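One contact in two related proteins. Structure 1 is citrate synthase from Metallosphaera sedula, which probably catalyses the condensation of oxaloacetate with acetyl-CoA and water to give citrate and CoA, a step of the tricarboxylic acid cycle: PDB 6ABY (chain A, 2.00 Å), residues 151-156 and 317-322. Structure 2 is citrate synthase from Thermotoga maritima: PDB 2P2W (chain B, 1.90 Å), residues 150-155 and 310-315. Both blocks share one frame: the second was fitted to the first on N, CA, C and O of the twelve residues, RMSD 0.85 Å. Numbering follows each deposited sequence.

Structure 1 (6ABY); sequences NFLYMI and MGFDPD.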
loop_
_atom_site.group_PDB
_atom_site.type_symbol
_atom_site.label_atom_id
_atom_site.label_comp_id
_atom_site.label_asym_id
_atom_site.label_seq_id
_atom_site.Cartn_x
_atom_site.Cartn_y
_atom_site.Cartn_z
ATOM N N ASN A 151 23.780 -7.311 -16.370
ATOM C CA ASN A 151 24.212 -7.026 -14.974
ATOM C C ASN A 151 23.411 -7.869 -13.970
ATOM O O ASN A 151 24.010 -8.370 -12.989
ATOM C CB ASN A 151 24.060 -5.554 -14.602
ATOM C CG ASN A 151 24.670 -5.273 -13.251
ATOM O OD1 ASN A 151 25.894 -5.360 -13.105
ATOM N ND2 ASN A 151 23.826 -4.971 -12.263
ATOM N N PHE A 152 22.100 -7.992 -14.172
ATOM C CA PHE A 152 21.226 -8.768 -13.266
ATOM C C PHE A 152 21.808 -10.192 -13.125
ATOM O O PHE A 152 22.091 -10.616 -11.988
ATOM C CB PHE A 152 19.773 -8.710 -13.743
ATOM C CG PHE A 152 18.721 -8.968 -12.689
ATOM C CD1 PHE A 152 19.029 -9.503 -11.441
ATOM C CD2 PHE A 152 17.389 -8.714 -12.969
ATOM C CE1 PHE A 152 18.033 -9.729 -10.492
ATOM C CE2 PHE A 152 16.400 -8.931 -12.014
ATOM C CZ PHE A 152 16.720 -9.478 -10.796
ATOM N N LEU A 153 22.047 -10.894 -14.240
ATOM C CA LEU A 153 22.605 -12.270 -14.256
ATOM C C LEU A 153 24.009 -12.324 -13.652
ATOM O O LEU A 153 24.263 -13.274 -12.888
ATOM C CB LEU A 153 22.580 -12.784 -15.693
ATOM C CG LEU A 153 21.191 -13.176 -16.178
ATOM C CD1 LEU A 153 21.247 -13.650 -17.607
ATOM C CD2 LEU A 153 20.578 -14.232 -15.275
ATOM N N TYR A 154 24.848 -11.316 -13.915
ATOM C CA TYR A 154 26.198 -11.160 -13.308
ATOM C C TYR A 154 26.078 -11.078 -11.775
ATOM O O TYR A 154 26.826 -11.774 -11.063
ATOM C CB TYR A 154 26.951 -9.972 -13.923
ATOM C CG TYR A 154 28.220 -9.624 -13.189
ATOM C CD1 TYR A 154 29.298 -10.505 -13.133
ATOM C CD2 TYR A 154 28.309 -8.449 -12.472
ATOM C CE1 TYR A 154 30.454 -10.203 -12.420
ATOM C CE2 TYR A 154 29.443 -8.135 -11.744
ATOM C CZ TYR A 154 30.520 -9.004 -11.729
ATOM O OH TYR A 154 31.615 -8.652 -11.003
ATOM N N MET A 155 25.133 -10.297 -11.241
ATOM C CA MET A 155 25.035 -10.127 -9.774
ATOM C C MET A 155 24.598 -11.423 -9.099
ATOM O O MET A 155 24.987 -11.617 -7.941
ATOM C CB MET A 155 24.099 -8.984 -9.395
ATOM C CG MET A 155 24.738 -7.660 -9.684
ATOM S SD MET A 155 23.809 -6.248 -9.098
ATOM C CE MET A 155 22.222 -6.550 -9.877
ATOM N N ILE A 156 23.823 -12.263 -9.791
ATOM C CA ILE A 156 23.290 -13.560 -9.268
ATOM C C ILE A 156 24.396 -14.627 -9.319
ATOM O O ILE A 156 24.560 -15.352 -8.332
ATOM C CB ILE A 156 22.035 -13.979 -10.067
ATOM C CG1 ILE A 156 20.834 -13.072 -9.758
ATOM C CG2 ILE A 156 21.679 -15.430 -9.834
ATOM C CD1 ILE A 156 20.283 -13.216 -8.353
ATOM N N MET A 317 17.477 -20.056 -15.090
ATOM C CA MET A 317 18.571 -19.057 -15.102
ATOM C C MET A 317 19.231 -18.905 -13.735
ATOM O O MET A 317 20.166 -18.099 -13.639
ATOM C CB MET A 317 18.025 -17.724 -15.594
ATOM C CG MET A 317 17.681 -17.859 -17.052
ATOM S SD MET A 317 17.293 -16.331 -17.829
ATOM C CE MET A 317 16.297 -15.578 -16.548
ATOM N N GLY A 318 18.801 -19.662 -12.723
ATOM C CA GLY A 318 19.516 -19.735 -11.429
ATOM C C GLY A 318 18.861 -18.956 -10.290
ATOM O O GLY A 318 19.494 -18.869 -9.206
ATOM N N PHE A 319 17.626 -18.462 -10.444
ATOM C CA PHE A 319 16.872 -17.796 -9.338
ATOM C C PHE A 319 16.097 -18.821 -8.503
ATOM O O PHE A 319 15.417 -19.699 -9.080
ATOM C CB PHE A 319 15.869 -16.776 -9.881
ATOM C CG PHE A 319 16.478 -15.622 -10.633
ATOM C CD1 PHE A 319 16.906 -14.482 -9.959
ATOM C CD2 PHE A 319 16.575 -15.645 -12.011
ATOM C CE1 PHE A 319 17.453 -13.412 -10.653
ATOM C CE2 PHE A 319 17.105 -14.566 -12.706
ATOM C CZ PHE A 319 17.549 -13.453 -12.024
ATOM N N ASP A 320 16.168 -18.713 -7.174
ATOM C CA ASP A 320 15.297 -19.479 -6.231
ATOM C C ASP A 320 13.852 -19.159 -6.551
ATOM O O ASP A 320 13.539 -17.996 -6.780
ATOM C CB ASP A 320 15.489 -19.136 -4.746
ATOM C CG ASP A 320 16.778 -19.639 -4.123
ATOM O OD1 ASP A 320 17.350 -20.621 -4.674
ATOM O OD2 ASP A 320 17.217 -19.039 -3.091
ATOM N N PRO A 321 12.959 -20.179 -6.550
ATOM C CA PRO A 321 11.532 -19.988 -6.814
ATOM C C PRO A 321 10.815 -18.923 -5.975
ATOM O O PRO A 321 9.991 -18.211 -6.529
ATOM C CB PRO A 321 10.927 -21.366 -6.520
ATOM C CG PRO A 321 12.047 -22.325 -6.824
ATOM C CD PRO A 321 13.298 -21.605 -6.366
ATOM N N ASP A 322 11.155 -18.760 -4.700
ATOM C CA ASP A 322 10.384 -17.790 -3.898
ATOM C C ASP A 322 10.898 -16.366 -4.149
ATOM O O ASP A 322 10.256 -15.470 -3.641
ATOM C CB ASP A 322 10.351 -18.167 -2.425
ATOM C CG ASP A 322 11.696 -17.966 -1.800
ATOM O OD1 ASP A 322 12.685 -18.015 -2.568
ATOM O OD2 ASP A 322 11.728 -17.748 -0.570
#
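F319 of the loop between helices 307-316 and 324-343 points its ring edge at the face of F152 of helix 148-157: centroids lie 5.4 Å apart, the planes are turned by 76°, F319 CZ sits over that face, offset toward the rim, and F319 CE1 is 3.7 Å from F152 CE1. With its CG anti to the backbone N (chi1 -157°), the F152 ring is carried toward the loop. The methyl CD2 of L153 lies 4.2 Å from M317 O and 4.3 Å from F319 CE2. I156 crosses F319 at about a right angle, with CG1 3.5 Å from F319 CE1. The contact is buried; its side-chain contacts are apolar. G318, at positive phi, ends helix 307-316 in a Schellman motif, just before F319. The F152 side chain is about 12 Å from that of R332, which binds oxaloacetate.

Structure 2 (2P2W); sequences NFYYMM and LGFPRN.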
loop_
_atom_site.group_PDB
_atom_site.type_symbol
_atom_site.label_atom_id
_atom_site.label_comp_id
_atom_site.label_asym_id
_atom_site.label_seq_id
_atom_site.Cartn_x
_atom_site.Cartn_y
_atom_site.Cartn_z
ATOM N N ASN B 150 23.768 -7.259 -16.323
ATOM C CA ASN B 150 24.244 -6.887 -15.004
ATOM C C ASN B 150 23.524 -7.599 -13.870
ATOM O O ASN B 150 24.136 -7.938 -12.852
ATOM C CB ASN B 150 24.122 -5.384 -14.795
ATOM C CG ASN B 150 24.601 -4.966 -13.429
ATOM O OD1 ASN B 150 25.793 -5.040 -13.120
ATOM N ND2 ASN B 150 23.674 -4.497 -12.605
ATOM N N PHE B 151 22.221 -7.806 -14.027
ATOM C CA PHE B 151 21.468 -8.494 -12.990
ATOM C C PHE B 151 22.025 -9.902 -12.847
ATOM O O PHE B 151 22.313 -10.365 -11.743
ATOM C CB PHE B 151 19.982 -8.558 -13.349
ATOM C CG PHE B 151 19.170 -9.396 -12.404
ATOM C CD1 PHE B 151 19.315 -9.253 -11.027
ATOM C CD2 PHE B 151 18.258 -10.328 -12.888
ATOM C CE1 PHE B 151 18.564 -10.027 -10.142
ATOM C CE2 PHE B 151 17.498 -11.110 -12.012
ATOM C CZ PHE B 151 17.653 -10.957 -10.636
ATOM N N TYR B 152 22.195 -10.571 -13.979
ATOM C CA TYR B 152 22.712 -11.929 -13.979
ATOM C C TYR B 152 24.110 -11.980 -13.364
ATOM O O TYR B 152 24.442 -12.909 -12.624
ATOM C CB TYR B 152 22.746 -12.464 -15.408
ATOM C CG TYR B 152 22.883 -13.966 -15.496
ATOM C CD1 TYR B 152 21.758 -14.793 -15.478
ATOM C CD2 TYR B 152 24.138 -14.560 -15.595
ATOM C CE1 TYR B 152 21.886 -16.181 -15.561
ATOM C CE2 TYR B 152 24.279 -15.939 -15.675
ATOM C CZ TYR B 152 23.153 -16.744 -15.660
ATOM O OH TYR B 152 23.301 -18.108 -15.755
ATOM N N TYR B 153 24.926 -10.971 -13.653
ATOM C CA TYR B 153 26.280 -10.938 -13.122
ATOM C C TYR B 153 26.331 -10.659 -11.619
ATOM O O TYR B 153 27.149 -11.245 -10.910
ATOM C CB TYR B 153 27.128 -9.908 -13.880
ATOM C CG TYR B 153 28.612 -10.101 -13.665
ATOM C CD1 TYR B 153 29.335 -10.987 -14.466
ATOM C CD2 TYR B 153 29.281 -9.455 -12.628
ATOM C CE1 TYR B 153 30.687 -11.231 -14.237
ATOM C CE2 TYR B 153 30.636 -9.689 -12.389
ATOM C CZ TYR B 153 31.331 -10.581 -13.197
ATOM O OH TYR B 153 32.664 -10.836 -12.965
ATOM N N MET B 154 25.470 -9.769 -11.131
ATOM C CA MET B 154 25.449 -9.462 -9.702
ATOM C C MET B 154 24.934 -10.670 -8.929
ATOM O O MET B 154 25.205 -10.819 -7.735
ATOM C CB MET B 154 24.551 -8.259 -9.400
ATOM C CG MET B 154 25.048 -6.931 -9.955
ATOM S SD MET B 154 24.043 -5.556 -9.347
ATOM C CE MET B 154 22.385 -6.086 -9.826
ATOM N N MET B 155 24.184 -11.524 -9.618
ATOM C CA MET B 155 23.626 -12.727 -9.004
ATOM C C MET B 155 24.623 -13.875 -8.956
ATOM O O MET B 155 24.875 -14.447 -7.896
ATOM C CB MET B 155 22.400 -13.219 -9.789
ATOM C CG MET B 155 21.080 -12.552 -9.450
ATOM S SD MET B 155 20.407 -13.094 -7.875
ATOM C CE MET B 155 19.883 -14.804 -8.278
ATOM N N LEU B 310 16.633 -21.426 -15.404
ATOM C CA LEU B 310 17.723 -20.441 -15.496
ATOM C C LEU B 310 18.511 -20.347 -14.186
ATOM O O LEU B 310 19.481 -19.606 -14.069
ATOM C CB LEU B 310 17.137 -19.071 -15.812
ATOM C CG LEU B 310 16.625 -18.925 -17.234
ATOM C CD1 LEU B 310 16.133 -17.487 -17.499
ATOM C CD2 LEU B 310 17.701 -19.223 -18.288
ATOM N N GLY B 311 18.018 -21.057 -13.146
ATOM C CA GLY B 311 18.784 -21.135 -11.888
ATOM C C GLY B 311 18.345 -20.118 -10.792
ATOM O O GLY B 311 19.075 -19.941 -9.825
ATOM N N PHE B 312 17.187 -19.475 -10.919
ATOM C CA PHE B 312 16.739 -18.531 -9.897
ATOM C C PHE B 312 15.928 -19.209 -8.796
ATOM O O PHE B 312 15.217 -20.181 -9.050
ATOM C CB PHE B 312 15.891 -17.420 -10.523
ATOM C CG PHE B 312 16.668 -16.491 -11.406
ATOM C CD1 PHE B 312 17.289 -15.370 -10.871
ATOM C CD2 PHE B 312 16.807 -16.750 -12.764
ATOM C CE1 PHE B 312 18.044 -14.516 -11.675
ATOM C CE2 PHE B 312 17.562 -15.900 -13.582
ATOM C CZ PHE B 312 18.181 -14.782 -13.033
ATOM N N PRO B 313 16.031 -18.701 -7.553
ATOM C CA PRO B 313 15.296 -19.257 -6.411
ATOM C C PRO B 313 13.797 -19.050 -6.631
ATOM O O PRO B 313 13.380 -17.999 -7.111
ATOM C CB PRO B 313 15.798 -18.429 -5.226
ATOM C CG PRO B 313 16.791 -17.394 -5.644
ATOM C CD PRO B 313 16.886 -17.579 -7.131
ATOM N N ARG B 314 12.995 -20.042 -6.266
ATOM C CA ARG B 314 11.547 -19.967 -6.445
ATOM C C ARG B 314 10.905 -18.763 -5.739
ATOM O O ARG B 314 9.932 -18.185 -6.207
ATOM C CB ARG B 314 10.931 -21.278 -5.952
ATOM C CG ARG B 314 11.370 -22.457 -6.820
ATOM C CD ARG B 314 10.663 -23.769 -6.461
ATOM N NE ARG B 314 11.041 -24.807 -7.428
ATOM C CZ ARG B 314 10.496 -26.029 -7.296
ATOM N NH1 ARG B 314 9.648 -26.280 -6.315
ATOM N NH2 ARG B 314 10.805 -26.984 -8.179
ATOM N N ASN B 315 11.446 -18.401 -4.559
ATOM C CA ASN B 315 10.836 -17.286 -3.838
ATOM C C ASN B 315 11.266 -15.917 -4.388
ATOM O O ASN B 315 11.024 -14.869 -3.796
ATOM C CB ASN B 315 11.112 -17.424 -2.333
ATOM C CG ASN B 315 12.554 -17.126 -2.019
ATOM O OD1 ASN B 315 13.458 -17.360 -2.815
ATOM N ND2 ASN B 315 12.769 -16.624 -0.791
#
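F312 and F151 approach with ring planes nearly parallel, at 15°, but slid apart so that they barely overlap: the centroids are 5.6 Å apart and F312 CE1 is 3.5 Å from F151 CE2. F151 holds its CG anti to the backbone N (chi1 173°), which sends the ring toward the loop. Y152 brings CD1 to 4.3 Å from F312 CZ; its OH, 4.4 Å from L310 O, makes no hydrogen bond with it. M155, bent at chi2 and chi3, crosses F312 obliquely and sets its methyl CE 3.7 Å from F312 CD1; the same CE is 4.2 Å from P313 CD. The contact is buried; its side-chain contacts are apolar. G311, at positive phi, closes helix 299-309 in a Schellman motif, just before F312. F156, beyond the segment, stacks edge-to-face with both Y152 and F312.

How the two compare
In neither structure does a hydrogen bond or salt bridge join the two segments. D320(A) stands against P313(B) with the CB atoms coinciding within the error. CG, OD1 and OD2 of D320(A) have no counterpart in the proline, so the carboxylate whose OD1 makes a salt bridge with R135(A) is absent there; CG and CD of P313(B) have none in the aspartate. D322(A) against N315(B) sets a carboxylate OD2 against an amide ND2, while the CG atoms lie 1.2 Å apart and both OD1 atoms keep their touch on the CB of D320(A) or P313(B). P321(A) stands against R314(B), away from the contact.

In the packing, L153(A) and Y152(B) start from coinciding CB atoms but rotate differently, chi1 -75° against -163°. CD2 of L153(A) and CD1 of Y152(B) still fall 1.3 Å apart, whereas CG and CD1 of L153(A), and CG, CD2, CE1, CE2, CZ and OH of Y152(B), have no counterpart. Touches on M317(A) or L310(B) and on F319(A) or F312(B) persist. I156(A) and M155(B) follow one course: CD1 and SD lie 0.5 Å apart after superposition. The branch CG2 of I156(A) is missing in M155(B), which extends by CE instead, and contact with F319(A) or F312(B) is kept.

The F152(A) and F151(B) rings differ by about 60° about the last bond, the torsions before it alike, with CZ atoms 1.8 Å apart; the touch on F319(A) or F312(B) is kept. The start of the loop is offset: after superposition the CA atoms of M317(A) and L310(B) stand 1.7 Å apart, those of G318(A) and G311(B) 1.6 Å. The CB atoms of M317(A) and L310(B), also 1.6 Å apart, each keep their touch on CE2 of F319(A) or F312(B), but CG, SD and CE of M317(A) and CG, CD1 and CD2 of L310(B) have no counterparts.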